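Long-range contact in lectin (Cicer arietinum, PDB 3V6N), which agglutinates red blood cells and binds calcium as a four-bladed beta-propeller plant albumin of the hemopexin family: residues E80-I86 with I98-I104. Numbering follows the deposited sequence.
Sequences ENFCARI and ISGPKKI
An antiparallel pairing of neighbouring strands joins Cys83 and Arg85 to Lys102 and Ser99 at the outer edge of a sheet, where strand 96-103 is the last of four. Cys83 and Lys102 form a hydrogen-bonded pair, Cys83 N to Lys102 O 2.8 Å and Lys102 N to Cys83 O 2.9 Å. Further along, Arg85 faces two residues: its carbonyl O takes Ile98 N at 2.8 Å and Ser99 N at a longer 3.3 Å, while Arg85 N bonds Ser99 O. This is a classic beta bulge. A second shift of register follows at Gly100 and cis-Pro101; glycine suits its place because a CB there would press on Cys83 O and on the preceding carbonyl. The four strands make one blade of the four-bladed propeller, with 82-87 and 96-103 as its outer pair, and Glu80 N holds the Asp65 carboxylate of the calcium site by a hydrogen bond. Arg85 sends its chain out with CG opposite the backbone N (chi1 -169°) and then bends at chi2 and chi3, so CD rests 4.0 Å from Ile98 CG2, aliphatic against aliphatic. At the other end, the long chain of Lys103 lets CG lie 3.7 Å from Phe82 CE2, the two side chains running alongside, and NZ still reach a salt bridge with Glu80 of the second subunit. Lys103 is the N-cap of helix 104-107, and Ile104 N bonds Asn81 O at 2.8 Å. Ile104 brings its CG1 against that same oxygen, its apolar branches suiting a buried spot beside Phe111 and Ile120.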
# COMPACT_ATOMS: atom_id res chain seq x y z
N GLU A 80 -7.47 2.14 3.59
CA GLU A 80 -6.89 2.14 4.93
C GLU A 80 -6.05 3.40 5.15
O GLU A 80 -6.52 4.52 4.93
CB GLU A 80 -6.10 0.85 5.19
CG GLU A 80 -6.97 -0.40 5.32
CD GLU A 80 -6.17 -1.69 5.50
OE1 GLU A 80 -4.93 -1.64 5.58
OE2 GLU A 80 -6.80 -2.77 5.59
N ASN A 81 -4.78 3.24 5.53
CA ASN A 81 -3.95 4.42 5.80
C ASN A 81 -3.25 5.09 4.59
O ASN A 81 -2.46 6.00 4.77
CB ASN A 81 -3.02 4.19 7.01
CG ASN A 81 -1.71 3.51 6.66
OD1 ASN A 81 -0.95 3.10 7.55
ND2 ASN A 81 -1.41 3.45 5.39
N PHE A 82 -3.59 4.66 3.38
CA PHE A 82 -2.97 5.18 2.15
C PHE A 82 -3.95 5.97 1.30
O PHE A 82 -5.14 5.69 1.31
CB PHE A 82 -2.36 4.04 1.32
CG PHE A 82 -1.26 3.30 2.02
CD1 PHE A 82 -1.54 2.15 2.76
CD2 PHE A 82 0.04 3.78 1.99
CE1 PHE A 82 -0.52 1.47 3.42
CE2 PHE A 82 1.05 3.10 2.65
CZ PHE A 82 0.77 1.95 3.37
N CYS A 83 -3.44 6.96 0.56
CA CYS A 83 -4.26 7.72 -0.35
C CYS A 83 -3.51 8.09 -1.63
O CYS A 83 -2.28 7.98 -1.70
CB CYS A 83 -4.80 8.99 0.33
SG CYS A 83 -3.52 10.08 0.97
N ALA A 84 -4.26 8.50 -2.65
CA ALA A 84 -3.66 8.94 -3.90
C ALA A 84 -4.54 10.00 -4.54
O ALA A 84 -5.76 10.04 -4.30
CB ALA A 84 -3.46 7.76 -4.86
N ARG A 85 -3.93 10.88 -5.33
CA ARG A 85 -4.69 11.82 -6.16
C ARG A 85 -4.73 11.28 -7.59
O ARG A 85 -3.69 11.02 -8.19
CB ARG A 85 -4.06 13.21 -6.13
CG ARG A 85 -4.95 14.27 -6.76
CD ARG A 85 -4.14 15.35 -7.46
NE ARG A 85 -3.38 16.24 -6.57
CZ ARG A 85 -3.84 17.39 -6.03
NH1 ARG A 85 -5.09 17.80 -6.23
NH2 ARG A 85 -3.02 18.13 -5.26
N ILE A 86 -5.93 11.07 -8.12
CA ILE A 86 -6.03 10.52 -9.48
C ILE A 86 -6.77 11.43 -10.47
O ILE A 86 -7.61 12.25 -10.09
CB ILE A 86 -6.69 9.12 -9.53
CG1 ILE A 86 -8.13 9.15 -8.96
CG2 ILE A 86 -5.80 8.06 -8.86
CD1 ILE A 86 -8.97 7.97 -9.41
N ILE A 98 -1.85 10.89 -10.28
CA ILE A 98 -1.09 12.14 -10.30
C ILE A 98 -0.09 12.19 -9.14
O ILE A 98 1.07 12.53 -9.35
CB ILE A 98 -2.03 13.36 -10.25
CG1 ILE A 98 -2.92 13.37 -11.49
CG2 ILE A 98 -1.23 14.66 -10.15
CD1 ILE A 98 -4.11 14.31 -11.38
N SER A 99 -0.55 11.83 -7.93
CA SER A 99 0.26 11.86 -6.71
C SER A 99 0.02 10.60 -5.91
O SER A 99 -1.13 10.26 -5.63
CB SER A 99 -0.17 13.01 -5.80
OG SER A 99 0.49 14.21 -6.12
N GLY A 100 1.09 9.94 -5.50
CA GLY A 100 0.99 8.87 -4.53
C GLY A 100 1.24 7.50 -5.14
O GLY A 100 1.76 7.42 -6.25
N PRO A 101 0.87 6.43 -4.41
CA PRO A 101 0.21 6.49 -3.10
C PRO A 101 1.11 7.01 -1.98
O PRO A 101 2.32 6.82 -2.03
CB PRO A 101 -0.19 5.03 -2.81
CG PRO A 101 0.24 4.23 -3.99
CD PRO A 101 1.19 5.05 -4.82
N LYS A 102 0.50 7.67 -0.99
CA LYS A 102 1.20 8.17 0.19
C LYS A 102 0.40 7.76 1.42
O LYS A 102 -0.82 7.61 1.35
CB LYS A 102 1.28 9.70 0.14
CG LYS A 102 2.56 10.26 -0.46
CD LYS A 102 2.30 11.61 -1.12
CE LYS A 102 3.48 12.56 -0.99
NZ LYS A 102 4.73 11.98 -1.56
N LYS A 103 1.07 7.61 2.55
CA LYS A 103 0.37 7.50 3.84
C LYS A 103 -0.44 8.77 4.08
O LYS A 103 -0.04 9.87 3.67
CB LYS A 103 1.36 7.27 4.97
CG LYS A 103 1.98 5.89 4.96
CD LYS A 103 3.22 5.82 5.83
CE LYS A 103 3.91 4.47 5.70
NZ LYS A 103 4.63 4.11 6.95
N ILE A 104 -1.59 8.63 4.73
CA ILE A 104 -2.44 9.79 5.07
C ILE A 104 -1.66 10.92 5.80
O ILE A 104 -1.83 12.09 5.48
CB ILE A 104 -3.69 9.37 5.87
CG1 ILE A 104 -4.64 8.60 4.94
CG2 ILE A 104 -4.39 10.60 6.49
CD1 ILE A 104 -5.75 7.84 5.63